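Local coordinates for putative oxidoreductase (Salmonella enterica subsp. enterica serovar Typhimurium, PDB 3NX4), which binds NADP and, as a medium-chain dehydrogenase/reductase, probably reduces acryloyl-CoA with NADPH, at residues A[34-39]-A[295-300]; A[42-47]-A[305-310]; A[130-135]-A[279-284]. All blocks are in the same frame, centred on the assembly; numbering follows the deposited sequence.

Contact 1: residues A[34-39]-A[295-300]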
loop_
_atom_site.group_PDB
_atom_site.type_symbol
_atom_site.label_atom_id
_atom_site.label_comp_id
_atom_site.label_asym_id
_atom_site.label_seq_id
_atom_site.Cartn_x
_atom_site.Cartn_y
_atom_site.Cartn_z
ATOM N N VAL A 34 15.308 -31.812 15.548
ATOM C CA VAL A 34 15.607 -30.385 15.546
ATOM C C VAL A 34 16.964 -30.089 16.157
ATOM O O VAL A 34 17.292 -30.588 17.233
ATOM C CB VAL A 34 14.523 -29.598 16.305
ATOM C CG1 VAL A 34 14.897 -28.122 16.406
ATOM C CG2 VAL A 34 13.159 -29.781 15.611
ATOM N N HIS A 35 17.756 -29.270 15.473
ATOM C CA HIS A 35 19.079 -28.922 15.980
ATOM C C HIS A 35 19.164 -27.463 16.390
ATOM O O HIS A 35 19.936 -27.111 17.279
ATOM C CB HIS A 35 20.154 -29.266 14.951
ATOM C CG HIS A 35 20.231 -30.729 14.646
ATOM N ND1 HIS A 35 20.425 -31.218 13.373
ATOM C CD2 HIS A 35 20.116 -31.812 15.451
ATOM C CE1 HIS A 35 20.436 -32.539 13.406
ATOM N NE2 HIS A 35 20.248 -32.925 14.656
ATOM N N TRP A 36 18.358 -26.624 15.744
ATOM C CA TRP A 36 18.316 -25.198 16.051
ATOM C C TRP A 36 16.895 -24.674 15.966
ATOM O O TRP A 36 16.088 -25.159 15.169
ATOM C CB TRP A 36 19.185 -24.415 15.066
ATOM C CG TRP A 36 20.604 -24.855 15.061
ATOM C CD1 TRP A 36 21.185 -25.756 14.209
ATOM C CD2 TRP A 36 21.632 -24.425 15.953
ATOM N NE1 TRP A 36 22.515 -25.907 14.518
ATOM C CE2 TRP A 36 22.812 -25.106 15.589
ATOM C CE3 TRP A 36 21.673 -23.526 17.029
ATOM C CZ2 TRP A 36 24.020 -24.917 16.263
ATOM C CZ3 TRP A 36 22.870 -23.346 17.696
ATOM C CH2 TRP A 36 24.027 -24.033 17.308
ATOM N N SER A 37 16.590 -23.690 16.801
ATOM C CA SER A 37 15.373 -22.906 16.651
ATOM C C SER A 37 15.736 -21.437 16.900
ATOM O O SER A 37 16.916 -21.087 16.931
ATOM C CB SER A 37 14.276 -23.383 17.607
ATOM O OG SER A 37 13.047 -22.710 17.356
ATOM N N SER A 38 14.732 -20.582 17.065
ATOM C CA SER A 38 14.989 -19.187 17.398
ATOM C C SER A 38 13.819 -18.596 18.167
ATOM O O SER A 38 12.783 -19.236 18.322
ATOM C CB SER A 38 15.281 -18.362 16.133
ATOM O OG SER A 38 14.097 -17.880 15.521
ATOM N N LEU A 39 13.999 -17.389 18.685
ATOM C CA LEU A 39 12.902 -16.682 19.319
ATOM C C LEU A 39 12.586 -15.433 18.520
ATOM O O LEU A 39 13.432 -14.548 18.384
ATOM C CB LEU A 39 13.259 -16.274 20.745
ATOM C CG LEU A 39 13.514 -17.413 21.725
ATOM C CD1 LEU A 39 13.810 -16.851 23.126
ATOM C CD2 LEU A 39 12.320 -18.352 21.751
ATOM N N ALA A 295 23.634 -12.479 16.264
ATOM C CA ALA A 295 23.141 -13.629 17.004
ATOM C C ALA A 295 23.552 -13.659 18.478
ATOM O O ALA A 295 24.689 -13.354 18.830
ATOM C CB ALA A 295 23.575 -14.912 16.320
ATOM N N THR A 296 22.609 -14.038 19.330
ATOM C CA THR A 296 22.925 -14.470 20.679
ATOM C C THR A 296 22.404 -15.889 20.845
ATOM O O THR A 296 21.205 -16.137 20.688
ATOM C CB THR A 296 22.288 -13.563 21.736
ATOM O OG1 THR A 296 22.763 -12.231 21.554
ATOM C CG2 THR A 296 22.655 -14.034 23.134
ATOM N N GLU A 297 23.306 -16.824 21.145
ATOM C CA GLU A 297 22.928 -18.231 21.257
ATOM C C GLU A 297 22.559 -18.600 22.687
ATOM O O GLU A 297 23.323 -18.357 23.608
ATOM C CB GLU A 297 24.063 -19.140 20.776
ATOM C CG GLU A 297 23.732 -20.627 20.869
ATOM C CD GLU A 297 24.881 -21.504 20.419
ATOM O OE1 GLU A 297 25.467 -21.221 19.349
ATOM O OE2 GLU A 297 25.198 -22.473 21.135
ATOM N N ILE A 298 21.383 -19.186 22.870
ATOM C CA ILE A 298 20.938 -19.596 24.196
ATOM C C ILE A 298 20.518 -21.051 24.141
ATOM O O ILE A 298 20.460 -21.647 23.064
ATOM C CB ILE A 298 19.738 -18.762 24.669
ATOM C CG1 ILE A 298 18.499 -19.076 23.817
ATOM C CG2 ILE A 298 20.071 -17.277 24.592
ATOM C CD1 ILE A 298 17.237 -18.410 24.324
ATOM N N THR A 299 20.227 -21.628 25.299
ATOM C CA THR A 299 19.711 -22.987 25.343
ATOM C C THR A 299 18.202 -22.945 25.515
ATOM O O THR A 299 17.630 -21.893 25.782
ATOM C CB THR A 299 20.308 -23.781 26.504
ATOM O OG1 THR A 299 19.858 -23.206 27.735
ATOM C CG2 THR A 299 21.828 -23.728 26.445
ATOM N N LEU A 300 17.562 -24.098 25.376
ATOM C CA LEU A 300 16.110 -24.165 25.442
ATOM C C LEU A 300 15.617 -23.673 26.802
ATOM O O LEU A 300 14.599 -22.990 26.895
ATOM C CB LEU A 300 15.632 -25.593 25.179
ATOM C CG LEU A 300 14.137 -25.817 24.942
ATOM C CD1 LEU A 300 13.644 -25.008 23.764
ATOM C CD2 LEU A 300 13.832 -27.303 24.732
#
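Trp36 and Glu297 bury the most surface here, the indole meeting the carboxylate over the width of an intervening strand. Glu297 CD lies at the edge of the ring, in its plane, and OE1 approaches Trp36 CZ3 to 3.7 Å and CH2 to 3.8 Å. Carboxylate and ring planes stand 75° apart, so the acid presents itself across the six-membered rim and does not stack on it. Glu297 gets there by a fully stretched chain, with CG trans to the backbone N (chi1 180°) and the next bond equally straight. The carboxylate has a stronger partner in Arg119, whose salt bridge to OE1 ties it to helix 118-140, a helix that Trp36 also touches. Ile298, the next residue, uses its CD1 tip to meet Leu39 CD1 at 4.0 Å, the two side chains crossing at about a right angle beside Phe306 of helix 303-311. The nearest CA atoms, Trp36 and Thr299, are 9.7 Å apart because strand 318-322 runs between the segments, antiparallel to 30-39 and parallel to 295-299. His35 and Trp36 together form a classic beta bulge opposite Ala66. This mixed sheet belongs to the GroES-like catalytic domain of medium-chain dehydrogenases/reductases.

Contact 2: residues A[42-47]-A[305-310]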
loop_
_atom_site.group_PDB
_atom_site.type_symbol
_atom_site.label_atom_id
_atom_site.label_comp_id
_atom_site.label_asym_id
_atom_site.label_seq_id
_atom_site.Cartn_x
_atom_site.Cartn_y
_atom_site.Cartn_z
ATOM N N LYS A 42 6.884 -12.939 17.867
ATOM C CA LYS A 42 5.662 -13.719 18.009
ATOM C C LYS A 42 5.842 -14.865 19.014
ATOM O O LYS A 42 4.937 -15.152 19.794
ATOM C CB LYS A 42 5.162 -14.241 16.653
ATOM C CG LYS A 42 3.680 -14.610 16.680
ATOM C CD LYS A 42 3.268 -15.521 15.535
ATOM C CE LYS A 42 3.421 -14.848 14.198
ATOM N NZ LYS A 42 2.818 -15.674 13.107
ATOM N N ASP A 43 7.007 -15.510 18.995
ATOM C CA ASP A 43 7.316 -16.557 19.969
ATOM C C ASP A 43 7.325 -15.977 21.390
ATOM O O ASP A 43 6.881 -16.627 22.337
ATOM C CB ASP A 43 8.684 -17.193 19.694
ATOM C CG ASP A 43 8.760 -17.889 18.356
ATOM O OD1 ASP A 43 7.843 -18.678 18.034
ATOM O OD2 ASP A 43 9.754 -17.654 17.629
ATOM N N ALA A 44 7.856 -14.765 21.538
ATOM C CA ALA A 44 7.924 -14.123 22.850
ATOM C C ALA A 44 6.521 -13.805 23.375
ATOM O O ALA A 44 6.237 -13.993 24.556
ATOM C CB ALA A 44 8.803 -12.860 22.804
ATOM N N LEU A 45 5.645 -13.330 22.494
ATOM C CA LEU A 45 4.238 -13.128 22.843
ATOM C C LEU A 45 3.584 -14.431 23.305
ATOM O O LEU A 45 2.901 -14.466 24.329
ATOM C CB LEU A 45 3.463 -12.572 21.651
ATOM C CG LEU A 45 3.704 -11.111 21.289
ATOM C CD1 LEU A 45 3.015 -10.770 19.980
ATOM C CD2 LEU A 45 3.224 -10.210 22.421
ATOM N N ALA A 46 3.782 -15.499 22.536
ATOM C CA ALA A 46 3.244 -16.805 22.898
ATOM C C ALA A 46 3.731 -17.232 24.281
ATOM O O ALA A 46 2.938 -17.596 25.153
ATOM C CB ALA A 46 3.637 -17.850 21.856
ATOM N N ILE A 47 5.042 -17.179 24.475
ATOM C CA ILE A 47 5.659 -17.726 25.678
ATOM C C ILE A 47 5.305 -16.924 26.934
ATOM O O ILE A 47 5.222 -17.485 28.025
ATOM C CB ILE A 47 7.192 -17.843 25.513
ATOM C CG1 ILE A 47 7.523 -18.847 24.401
ATOM C CG2 ILE A 47 7.849 -18.257 26.815
ATOM C CD1 ILE A 47 8.983 -18.855 23.988
ATOM N N LYS A 305 13.151 -16.802 29.867
ATOM C CA LYS A 305 13.836 -15.588 30.304
ATOM C C LYS A 305 14.052 -14.649 29.129
ATOM O O LYS A 305 13.868 -13.435 29.247
ATOM C CB LYS A 305 15.181 -15.932 30.948
ATOM C CG LYS A 305 16.044 -14.723 31.261
ATOM C CD LYS A 305 17.289 -15.110 32.051
ATOM C CE LYS A 305 18.146 -16.109 31.288
ATOM N NZ LYS A 305 19.391 -16.460 32.031
ATOM N N PHE A 306 14.437 -15.208 27.987
ATOM C CA PHE A 306 14.694 -14.371 26.823
ATOM C C PHE A 306 13.415 -13.827 26.197
ATOM O O PHE A 306 13.411 -12.716 25.665
ATOM C CB PHE A 306 15.603 -15.079 25.811
ATOM C CG PHE A 306 17.063 -14.883 26.094
ATOM C CD1 PHE A 306 17.822 -14.000 25.333
ATOM C CD2 PHE A 306 17.667 -15.538 27.159
ATOM C CE1 PHE A 306 19.177 -13.793 25.623
ATOM C CE2 PHE A 306 19.020 -15.337 27.460
ATOM C CZ PHE A 306 19.775 -14.465 26.692
ATOM N N ALA A 307 12.327 -14.591 26.280
ATOM C CA ALA A 307 11.029 -14.102 25.815
ATOM C C ALA A 307 10.620 -12.851 26.599
ATOM O O ALA A 307 10.087 -11.900 26.029
ATOM C CB ALA A 307 9.966 -15.181 25.934
ATOM N N ASP A 308 10.884 -12.852 27.904
ATOM C CA ASP A 308 10.607 -11.675 28.723
ATOM C C ASP A 308 11.427 -10.487 28.251
ATOM O O ASP A 308 10.895 -9.396 28.050
ATOM C CB ASP A 308 10.885 -11.953 30.195
ATOM C CG ASP A 308 9.781 -12.751 30.849
ATOM O OD1 ASP A 308 8.641 -12.708 30.340
ATOM O OD2 ASP A 308 10.050 -13.416 31.874
ATOM N N ALA A 309 12.725 -10.700 28.073
ATOM C CA ALA A 309 13.606 -9.634 27.605
ATOM C C ALA A 309 13.116 -9.057 26.273
ATOM O O ALA A 309 13.085 -7.845 26.082
ATOM C CB ALA A 309 15.030 -10.144 27.484
ATOM N N ILE A 310 12.721 -9.924 25.347
ATOM C CA ILE A 310 12.225 -9.459 24.058
ATOM C C ILE A 310 11.021 -8.547 24.224
ATOM O O ILE A 310 10.962 -7.466 23.637
ATOM C CB ILE A 310 11.841 -10.652 23.150
ATOM C CG1 ILE A 310 13.092 -11.430 22.748
ATOM C CG2 ILE A 310 11.069 -10.182 21.923
ATOM C CD1 ILE A 310 12.790 -12.781 22.150
#
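Ala44 and Ala307 meet without any aromatic face or carboxylate between them; the flat group that takes part is the peptide carbonyl of Ala307, whose O touches Ala44 CB at 3.6 Å. The Phe306 ring leads away from segment 42-47 and brings CZ against Ile298 CG2, while Leu39 rests on its CB. The Asp43 carboxylate is likewise occupied away from the interface, accepting the backbone N-H groups of Asn40 and Ile63 on its two oxygens. With methyl groups at the centre, the backbones come close: the CA atoms of Ala44 and Ala307 are 4.3 Å apart, and the axes of the two short segments approach to 8.5 Å at a crossing angle of -113°. This steep alanine-centred crossing joins the helix that follows strand 30-39 to the one that follows strand 295-299, within the catalytic part of a medium-chain dehydrogenase/reductase. The packing is reciprocal. Ile310, one turn on from Ala307, lays CG2 against Ala44 CB at 3.6 Å, while Ile47, one turn on from Ala44, sets its CG2 3.8 Å from Ala307 CB. Both isoleucines hold CG1 trans to the carbonyl carbon (chi1 -64° in Ile47, -68° in Ile310), which swings CG2 to the side where the alanine of the other helix waits. Ala44 CB touches both the Ala307 carbonyl oxygen and the CG2 branch of Ile310. Leu39 lies against both isoleucines from the sheet side, and Ile310 continues to Tyr41 and to the bound NADP, whose pocket it helps to line.

Contact 3: residues A[130-135]-A[279-284]. With NAP (NADP nicotinamide-adenine-dinucleotide phosphate), chain C.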
loop_
_atom_site.group_PDB
_atom_site.type_symbol
_atom_site.label_atom_id
_atom_site.label_comp_id
_atom_site.label_asym_id
_atom_site.label_seq_id
_atom_site.Cartn_x
_atom_site.Cartn_y
_atom_site.Cartn_z
ATOM N N THR A 130 11.364 -12.573 6.852
ATOM C CA THR A 130 10.502 -11.402 6.731
ATOM C C THR A 130 11.236 -10.140 6.213
ATOM O O THR A 130 10.717 -9.411 5.367
ATOM C CB THR A 130 9.844 -11.097 8.087
ATOM O OG1 THR A 130 9.100 -12.244 8.515
ATOM C CG2 THR A 130 8.894 -9.900 7.976
ATOM N N ALA A 131 12.421 -9.860 6.735
ATOM C CA ALA A 131 13.179 -8.704 6.255
ATOM C C ALA A 131 13.426 -8.853 4.760
ATOM O O ALA A 131 13.349 -7.873 3.999
ATOM C CB ALA A 131 14.498 -8.586 6.978
HETATM N N MSE A 132 13.732 -10.087 4.345
HETATM C CA MSE A 132 14.001 -10.348 2.939
HETATM C C MSE A 132 12.738 -10.097 2.100
HETATM O O MSE A 132 12.803 -9.474 1.039
HETATM C CB MSE A 132 14.519 -11.773 2.731
HETATM C CG MSE A 132 15.039 -12.022 1.324
HETATM SE SE MSE A 132 16.712 -11.054 0.921
HETATM C CE MSE A 132 16.054 -10.034 -0.459
ATOM N N LEU A 133 11.593 -10.593 2.562
ATOM C CA LEU A 133 10.338 -10.299 1.872
ATOM C C LEU A 133 10.083 -8.785 1.768
ATOM O O LEU A 133 9.525 -8.328 0.766
ATOM C CB LEU A 133 9.162 -10.992 2.549
ATOM C CG LEU A 133 9.205 -12.522 2.500
ATOM C CD1 LEU A 133 8.117 -13.095 3.394
ATOM C CD2 LEU A 133 9.062 -13.041 1.061
ATOM N N CYS A 134 10.481 -8.017 2.794
ATOM C CA CYS A 134 10.268 -6.564 2.775
ATOM C C CYS A 134 11.170 -5.901 1.756
ATOM O O CYS A 134 10.745 -5.035 1.008
ATOM C CB CYS A 134 10.527 -5.945 4.151
ATOM S SG CYS A 134 9.288 -6.361 5.383
ATOM N N VAL A 135 12.427 -6.318 1.723
ATOM C CA VAL A 135 13.345 -5.817 0.714
ATOM C C VAL A 135 12.822 -6.138 -0.700
ATOM O O VAL A 135 12.881 -5.309 -1.607
ATOM C CB VAL A 135 14.745 -6.407 0.936
ATOM C CG1 VAL A 135 15.648 -6.114 -0.249
ATOM C CG2 VAL A 135 15.341 -5.854 2.255
ATOM N N TRP A 279 14.748 -17.334 0.427
ATOM C CA TRP A 279 15.871 -18.068 1.019
ATOM C C TRP A 279 17.111 -17.996 0.130
ATOM O O TRP A 279 18.205 -17.723 0.599
ATOM C CB TRP A 279 15.491 -19.526 1.350
ATOM C CG TRP A 279 14.662 -19.608 2.590
ATOM C CD1 TRP A 279 13.327 -19.893 2.667
ATOM C CD2 TRP A 279 15.095 -19.334 3.935
ATOM N NE1 TRP A 279 12.909 -19.840 3.976
ATOM C CE2 TRP A 279 13.972 -19.491 4.774
ATOM C CE3 TRP A 279 16.326 -18.989 4.511
ATOM C CZ2 TRP A 279 14.040 -19.320 6.156
ATOM C CZ3 TRP A 279 16.395 -18.814 5.899
ATOM C CH2 TRP A 279 15.257 -18.979 6.701
ATOM N N ALA A 280 16.927 -18.219 -1.164
ATOM C CA ALA A 280 18.034 -18.086 -2.100
ATOM C C ALA A 280 18.666 -16.684 -2.036
ATOM O O ALA A 280 19.885 -16.552 -2.086
ATOM C CB ALA A 280 17.568 -18.406 -3.513
ATOM N N ARG A 281 17.843 -15.642 -1.923
ATOM C CA ARG A 281 18.365 -14.264 -1.861
ATOM C C ARG A 281 19.132 -14.011 -0.560
ATOM O O ARG A 281 20.176 -13.355 -0.557
ATOM C CB ARG A 281 17.239 -13.224 -2.012
ATOM C CG ARG A 281 16.687 -13.057 -3.456
ATOM C CD ARG A 281 17.631 -12.267 -4.357
ATOM N NE ARG A 281 18.028 -10.973 -3.781
ATOM C CZ ARG A 281 17.346 -9.838 -3.927
ATOM N NH1 ARG A 281 16.228 -9.825 -4.638
ATOM N NH2 ARG A 281 17.788 -8.708 -3.368
ATOM N N LEU A 282 18.604 -14.523 0.546
ATOM C CA LEU A 282 19.282 -14.416 1.832
ATOM C C LEU A 282 20.690 -15.016 1.783
ATOM O O LEU A 282 21.653 -14.404 2.235
ATOM C CB LEU A 282 18.452 -15.089 2.931
ATOM C CG LEU A 282 17.245 -14.266 3.409
ATOM C CD1 LEU A 282 16.253 -15.180 4.101
ATOM C CD2 LEU A 282 17.689 -13.122 4.341
ATOM N N VAL A 283 20.811 -16.213 1.227
ATOM C CA VAL A 283 22.120 -16.840 1.146
ATOM C C VAL A 283 23.069 -15.926 0.378
ATOM O O VAL A 283 24.241 -15.791 0.721
ATOM C CB VAL A 283 22.041 -18.227 0.486
ATOM C CG1 VAL A 283 23.438 -18.777 0.248
ATOM C CG2 VAL A 283 21.230 -19.167 1.366
ATOM N N LYS A 284 22.546 -15.275 -0.649
ATOM C CA LYS A 284 23.362 -14.406 -1.484
ATOM C C LYS A 284 23.659 -13.053 -0.838
ATOM O O LYS A 284 24.772 -12.540 -0.955
ATOM C CB LYS A 284 22.687 -14.205 -2.847
ATOM C CG LYS A 284 23.435 -13.278 -3.789
ATOM C CD LYS A 284 22.716 -13.144 -5.129
ATOM C CE LYS A 284 21.365 -12.432 -4.991
ATOM N NZ LYS A 284 21.474 -10.948 -4.817
HETATM P PA NAP C . 11.972 -7.352 17.865
HETATM O O1A NAP C . 13.265 -8.040 17.708
HETATM O O2A NAP C . 11.399 -7.276 19.218
HETATM O O5B NAP C . 12.038 -5.902 17.198
HETATM C C5B NAP C . 11.036 -4.971 17.500
HETATM C C4B NAP C . 11.757 -3.637 17.632
HETATM O O4B NAP C . 10.801 -2.616 17.720
HETATM C C3B NAP C . 12.605 -3.553 18.903
HETATM O O3B NAP C . 13.937 -3.953 18.643
HETATM C C2B NAP C . 12.546 -2.078 19.250
HETATM O O2B NAP C . 13.584 -1.443 18.542
HETATM C C1B NAP C . 11.231 -1.623 18.641
HETATM N N9A NAP C . 10.176 -1.480 19.654
HETATM C C8A NAP C . 9.851 -2.364 20.654
HETATM N N7A NAP C . 8.800 -1.851 21.339
HETATM C C5A NAP C . 8.447 -0.674 20.783
HETATM C C6A NAP C . 7.459 0.255 21.085
HETATM N N6A NAP C . 6.626 0.063 22.101
HETATM N N1A NAP C . 7.345 1.385 20.315
HETATM C C2A NAP C . 8.205 1.600 19.259
HETATM N N3A NAP C . 9.190 0.680 18.965
HETATM C C4A NAP C . 9.306 -0.434 19.720
HETATM O O3 NAP C . 10.864 -8.084 16.943
HETATM P PN NAP C . 11.038 -8.833 15.538
HETATM O O1N NAP C . 11.115 -10.298 15.741
HETATM O O2N NAP C . 12.133 -8.141 14.819
HETATM O O5D NAP C . 9.614 -8.452 14.888
HETATM C C5D NAP C . 9.329 -7.096 14.639
HETATM C C4D NAP C . 7.839 -6.926 14.389
HETATM O O4D NAP C . 7.514 -7.601 13.199
HETATM C C3D NAP C . 7.006 -7.565 15.487
HETATM O O3D NAP C . 5.853 -6.781 15.704
HETATM C C2D NAP C . 6.606 -8.905 14.914
HETATM O O2D NAP C . 5.366 -9.335 15.419
HETATM C C1D NAP C . 6.502 -8.555 13.443
HETATM N N1N NAP C . 6.690 -9.694 12.537
HETATM C C2N NAP C . 5.655 -10.032 11.714
HETATM C C3N NAP C . 5.767 -11.085 10.810
HETATM C C7N NAP C . 4.845 -11.066 9.622
HETATM O O7N NAP C . 4.398 -12.271 9.057
HETATM N N7N NAP C . 4.471 -9.888 9.134
HETATM C C4N NAP C . 6.963 -11.800 10.753
HETATM C C5N NAP C . 8.022 -11.441 11.599
HETATM C C6N NAP C . 7.874 -10.373 12.483
HETATM P P2B NAP C . 14.369 -0.176 19.181
HETATM O O1X NAP C . 15.610 0.030 18.356
HETATM O O2X NAP C . 13.494 1.052 19.106
HETATM O O3X NAP C . 14.710 -0.511 20.608
#
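Met132, present as selenomethionine, carries nearly the whole interface with Arg281 and Leu282. Its CB lies 3.8 Å from Leu282 CG, and the two side chains slide past each other in opposite directions. Farther out, SE rests 3.7 Å from Arg281 CB, and the terminal CE methyl comes over one face of the guanidinium, offset toward its rim and 3.6 Å from NH2. Bends at chi2 (69°) and chi3 of Met132 fold CE onto that face, so the two side chains cross at about a right angle. The guanidinium is itself held by acids: Asp285 forms a salt bridge to NE and Glu139, from the end of helix 118-140, another to NH1. Leu282 CD1 in turn lies over one face of the Trp279 indole, near its rim, 3.8 Å above the plane, and that ring also stacks with Phe129. Away from helix 279-284, Thr130 points to the cofactor. Its OG1 reaches NADP C4N at 3.1 Å, the nicotinamide carbon that carries the hydride in this kind of reaction, and is hydrogen-bonded to Thr126 O, which probably holds its rotation. Helix 118-140 therefore turns a hydroxyl to the nicotinamide and a largely apolar side, closed by the Glu139-Arg281 salt bridge, to helix 272-285. At the partly exposed margin, Arg281 can accept the Met132 methyl on one face while its charge is probably balanced by the two acids.

Overall arrangement
Contacts 1 and 2 form one continuous block: strand 30-39 leads into helix 41-48, strand 295-299 into helix 303-311, and the two contacts touch through Leu39 with Phe306 and Ile310. Contact 3 stands apart, its centre about 20 Å from that of contact 1 and about 24 Å from that of contact 2, and is nested along the chain between the segments of both. Contact 2 is wholly buried, with only apolar side chains meeting. Contact 1 has a buried isoleucine-leucine end and an exposed acidic one, and contact 3 is mainly buried but edged by a partly exposed arginine. Contacts 2 and 3 each lend the NADP pocket one residue, Ile310 and Thr130.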